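Local structure of F-actin-capping protein subunit alpha (Plasmodium berghei, 7A0H) at residues S249-S252 with V253-E256; Y263-N266 with H267-A270. The protein probably binds the fast-growing barbed ends of actin filaments, independently of calcium, and blocks subunit exchange there without severing them. All coordinates share one frame; numbering follows the deposited sequence.

Interaction 1: residues S249-S252 with V253-E256; sequences SILS and VIRE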
loop_
_atom_site.group_PDB
_atom_site.type_symbol
_atom_site.label_atom_id
_atom_site.label_comp_id
_atom_site.label_asym_id
_atom_site.label_seq_id
_atom_site.Cartn_x
_atom_site.Cartn_y
_atom_site.Cartn_z
ATOM N N SER A 249 -12.521 -32.323 16.920
ATOM C CA SER A 249 -12.751 -31.190 17.811
ATOM C C SER A 249 -11.967 -29.958 17.368
ATOM O O SER A 249 -12.507 -28.854 17.310
ATOM C CB SER A 249 -12.350 -31.502 19.272
ATOM O OG SER A 249 -12.911 -32.699 19.759
ATOM N N ILE A 250 -10.681 -30.138 17.056
ATOM C CA ILE A 250 -9.885 -29.040 16.498
ATOM C C ILE A 250 -10.530 -28.508 15.231
ATOM O O ILE A 250 -10.765 -27.305 15.084
ATOM C CB ILE A 250 -8.452 -29.516 16.209
ATOM C CG1 ILE A 250 -7.730 -29.763 17.494
ATOM C CG2 ILE A 250 -7.677 -28.386 15.427
ATOM C CD1 ILE A 250 -6.485 -30.484 17.253
ATOM N N LEU A 251 -10.885 -29.421 14.322
ATOM C CA LEU A 251 -11.516 -28.956 13.106
ATOM C C LEU A 251 -12.846 -28.250 13.369
ATOM O O LEU A 251 -13.162 -27.313 12.633
ATOM C CB LEU A 251 -11.727 -30.095 12.087
ATOM C CG LEU A 251 -10.515 -29.975 11.029
ATOM C CD1 LEU A 251 -10.457 -28.595 10.306
ATOM C CD2 LEU A 251 -9.203 -30.273 11.760
ATOM N N SER A 252 -13.582 -28.567 14.470
ATOM C CA SER A 252 -14.867 -27.847 14.675
ATOM C C SER A 252 -14.626 -26.393 15.059
ATOM O O SER A 252 -15.355 -25.495 14.627
ATOM C CB SER A 252 -15.777 -28.539 15.730
ATOM O OG SER A 252 -16.849 -27.661 16.106
ATOM N N VAL A 253 -13.594 -26.134 15.848
ATOM C CA VAL A 253 -13.206 -24.767 16.220
ATOM C C VAL A 253 -12.707 -23.954 15.014
ATOM O O VAL A 253 -12.959 -22.750 14.896
ATOM C CB VAL A 253 -12.087 -24.845 17.263
ATOM C CG1 VAL A 253 -11.602 -23.432 17.545
ATOM C CG2 VAL A 253 -12.542 -25.497 18.548
ATOM N N ILE A 254 -11.900 -24.560 14.162
ATOM C CA ILE A 254 -11.493 -23.909 12.924
ATOM C C ILE A 254 -12.716 -23.570 12.086
ATOM O O ILE A 254 -12.817 -22.457 11.534
ATOM C CB ILE A 254 -10.494 -24.806 12.152
ATOM C CG1 ILE A 254 -9.125 -24.790 12.848
ATOM C CG2 ILE A 254 -10.322 -24.339 10.741
ATOM C CD1 ILE A 254 -8.287 -25.972 12.437
ATOM N N ARG A 255 -13.675 -24.520 11.981
ATOM C CA ARG A 255 -14.903 -24.250 11.218
ATOM C C ARG A 255 -15.605 -22.987 11.737
ATOM O O ARG A 255 -16.007 -22.101 10.972
ATOM C CB ARG A 255 -15.843 -25.475 11.269
ATOM C CG ARG A 255 -17.255 -25.235 10.676
ATOM C CD ARG A 255 -18.101 -26.535 10.575
ATOM N NE ARG A 255 -18.189 -27.210 11.882
ATOM C CZ ARG A 255 -18.445 -28.491 12.034
ATOM N NH1 ARG A 255 -18.691 -29.256 10.942
ATOM N NH2 ARG A 255 -18.456 -28.985 13.261
ATOM N N GLU A 256 -15.661 -22.844 13.051
ATOM C CA GLU A 256 -16.362 -21.714 13.651
ATOM C C GLU A 256 -15.567 -20.428 13.528
ATOM O O GLU A 256 -16.138 -19.341 13.320
ATOM C CB GLU A 256 -16.583 -22.037 15.133
ATOM C CG GLU A 256 -17.527 -21.126 15.847
ATOM C CD GLU A 256 -17.298 -21.089 17.368
ATOM O OE1 GLU A 256 -16.319 -21.718 17.860
ATOM O OE2 GLU A 256 -18.077 -20.365 18.053
HETATM O O HOH W 1 -18.151 -25.525 14.370
#

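Interaction 2: residues Y263-N266 with H267-A270; sequences YDLN and HLIA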
loop_
_atom_site.group_PDB
_atom_site.type_symbol
_atom_site.label_atom_id
_atom_site.label_comp_id
_atom_site.label_asym_id
_atom_site.label_seq_id
_atom_site.Cartn_x
_atom_site.Cartn_y
_atom_site.Cartn_z
ATOM N N TYR A 263 -18.256 -13.555 8.928
ATOM C CA TYR A 263 -19.236 -12.639 9.470
ATOM C C TYR A 263 -18.633 -11.251 9.600
ATOM O O TYR A 263 -19.282 -10.268 9.261
ATOM C CB TYR A 263 -19.716 -13.156 10.811
ATOM C CG TYR A 263 -20.595 -12.157 11.489
ATOM C CD1 TYR A 263 -21.976 -12.177 11.335
ATOM C CD2 TYR A 263 -20.029 -11.168 12.293
ATOM C CE1 TYR A 263 -22.775 -11.237 12.000
ATOM C CE2 TYR A 263 -20.791 -10.225 12.930
ATOM C CZ TYR A 263 -22.172 -10.246 12.778
ATOM O OH TYR A 263 -22.898 -9.278 13.425
ATOM N N ASP A 264 -17.394 -11.169 10.105
ATOM C CA ASP A 264 -16.728 -9.877 10.252
ATOM C C ASP A 264 -16.597 -9.126 8.941
ATOM O O ASP A 264 -16.832 -7.924 8.880
ATOM C CB ASP A 264 -15.341 -10.085 10.827
ATOM C CG ASP A 264 -15.374 -10.342 12.267
ATOM O OD1 ASP A 264 -16.386 -9.946 12.870
ATOM O OD2 ASP A 264 -14.370 -10.857 12.797
ATOM N N LEU A 265 -16.194 -9.814 7.890
ATOM C CA LEU A 265 -15.922 -9.184 6.612
ATOM C C LEU A 265 -17.220 -8.749 5.973
ATOM O O LEU A 265 -17.297 -7.678 5.327
ATOM C CB LEU A 265 -15.144 -10.157 5.722
ATOM C CG LEU A 265 -13.712 -10.443 6.148
ATOM C CD1 LEU A 265 -12.861 -11.061 5.041
ATOM C CD2 LEU A 265 -13.091 -9.180 6.588
ATOM N N ASN A 266 -18.243 -9.592 6.106
ATOM C CA ASN A 266 -19.582 -9.251 5.646
ATOM C C ASN A 266 -20.221 -8.093 6.420
ATOM O O ASN A 266 -21.274 -7.591 5.977
ATOM C CB ASN A 266 -20.518 -10.485 5.715
ATOM C CG ASN A 266 -20.316 -11.442 4.519
ATOM O OD1 ASN A 266 -19.591 -11.148 3.561
ATOM N ND2 ASN A 266 -20.998 -12.568 4.558
ATOM N N HIS A 267 -19.682 -7.677 7.578
ATOM C CA HIS A 267 -20.224 -6.498 8.275
ATOM C C HIS A 267 -19.288 -5.283 8.322
ATOM O O HIS A 267 -19.441 -4.416 9.199
ATOM C CB HIS A 267 -20.657 -6.889 9.686
ATOM C CG HIS A 267 -21.818 -7.832 9.695
ATOM N ND1 HIS A 267 -21.724 -9.129 9.240
ATOM C CD2 HIS A 267 -23.123 -7.628 9.987
ATOM C CE1 HIS A 267 -22.908 -9.712 9.321
ATOM N NE2 HIS A 267 -23.770 -8.824 9.779
ATOM N N LEU A 268 -18.281 -5.232 7.463
ATOM C CA LEU A 268 -17.495 -4.022 7.318
ATOM C C LEU A 268 -18.285 -3.037 6.487
ATOM O O LEU A 268 -18.955 -3.432 5.530
ATOM C CB LEU A 268 -16.188 -4.326 6.606
ATOM C CG LEU A 268 -15.310 -5.263 7.420
ATOM C CD1 LEU A 268 -14.112 -5.527 6.636
ATOM C CD2 LEU A 268 -14.964 -4.639 8.733
ATOM N N ILE A 269 -18.202 -1.750 6.832
ATOM C CA ILE A 269 -18.775 -0.711 5.989
ATOM C C ILE A 269 -17.793 0.422 5.760
ATOM O O ILE A 269 -16.752 0.539 6.417
ATOM C CB ILE A 269 -20.070 -0.179 6.622
ATOM C CG1 ILE A 269 -19.691 0.694 7.810
ATOM C CG2 ILE A 269 -20.911 -1.415 7.071
ATOM C CD1 ILE A 269 -20.816 1.431 8.427
ATOM N N ALA A 270 -18.102 1.232 4.753
ATOM C CA ALA A 270 -17.299 2.417 4.481
ATOM C C ALA A 270 -17.666 3.517 5.480
ATOM O O ALA A 270 -18.851 3.826 5.661
ATOM C CB ALA A 270 -17.525 2.864 3.049
#

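Interaction 1: residues S249-S252 with V253-E256
The flat guanidinium of Arg255 meets Ser252 at its edge rather than over a face: OG of Ser252 lies near the guanidinium plane, 3.5 Å from NH2 of Arg255. A water sits in that plane too, at the edge, where NE of Arg255 donates to it over 3.0 Å. The same water donates back to the backbone O of Ser252 (2.8 Å), so it ties the arginine to a carbonyl one turn earlier in the helix. The bend of the arginine chain at chi3 (55°) folds the guanidinium back along the helix to reach the serine and the water. Its other end, NH1, is hydrogen-bonded to OH of Tyr131 on helix 112-131, which fixes the group from a second side.

The O of Ser252 does double work, because it also accepts the backbone N of Glu256. One turn of i to i+4 bonds runs through the segment; the straightest is from N of Ile254 to O of Ile250, at 172°.

On the buried side, CD1 of Ile254 reaches back between two residues of the preceding turn. It touches CG2 of Ile250 at 3.9 Å, the two isoleucines lying side by side and pointing the same way. Its second neighbour is CD1 of Leu251, at 4.0 Å, whose side chain runs at a slant to it. Ile250 continues onto Ile207 and Leu209 of strand 206-220, Leu251 onto Leu124 and Tyr127 of helix 112-131, and Val253 onto Val237 of strand 223-238. This is the pattern of an amphipathic alpha-helix laid on an antiparallel sheet: apolar branches face the strands and the neighbouring helix, while a water-bridged arginine and serine line its polar flank.

Interaction 2: residues Y263-N266 with H267-A270
Tyr263 and His267 lie one turn apart at the end of a helix, their rings in an offset stack with centroids 3.8 Å apart and planes at 25°. The tyrosine ring swings out with CG trans to the backbone N (chi1 173°), which carries it along the helix toward the residue that follows the last turn. In His267, CG lies beside the backbone N and anti to the carbonyl carbon (chi1 -66°), which brings the imidazole back over one face of the phenol, with ND1 above the centre of that ring. The closest atoms are CE1 of Tyr263 and CE1 of His267, 3.1 Å apart, shorter than ring carbons usually come, which makes the exact spacing doubtful.

The same imidazole is also tied to the backbone. ND1 of His267 donates to O of Tyr263 over 2.7 Å, with that oxygen somewhat out of the ring plane. This bond and the stack together restrict rotation of the histidine ring. The backbone N of His267 bonds to O of Asp264 (3.1 Å), which it approaches from above the carbonyl plane, and N of Leu268 reaches O of Leu265 only weakly.

Leu265 and Leu268 run side by side, CD2 of the first touching CD1 of the second at 3.8 Å. The chain here passes from helix 243-266 into strand 268-270, where Ile269 pairs through its backbone with Ile284 of the same chain, on strand 283-285. Asp264 forms a salt bridge to Lys231 of strand 223-238. Leu265 packs on Ile284 and Leu268 on Ile277, both of the second subunit, whose Arg281 also bonds to O of Leu265.

Overall arrangement
Both interactions belong to helix 243-266, interaction 1 along its middle and interaction 2 at its C-terminal end, with centres 22 Å apart and nearest atoms about 8 Å apart. Interaction 1 is partly buried: its apolar residues meet the strands and helix 112-131 of the same chain, and no other chain touches it. Interaction 2 is a surface contact, built on stacked rings and a side-chain bond to a backbone carbonyl, and much of its packing is against the second subunit. Thus the one helix lies on its own sheet at 249-256, then turns into a strand at the dimer interface at 263-270.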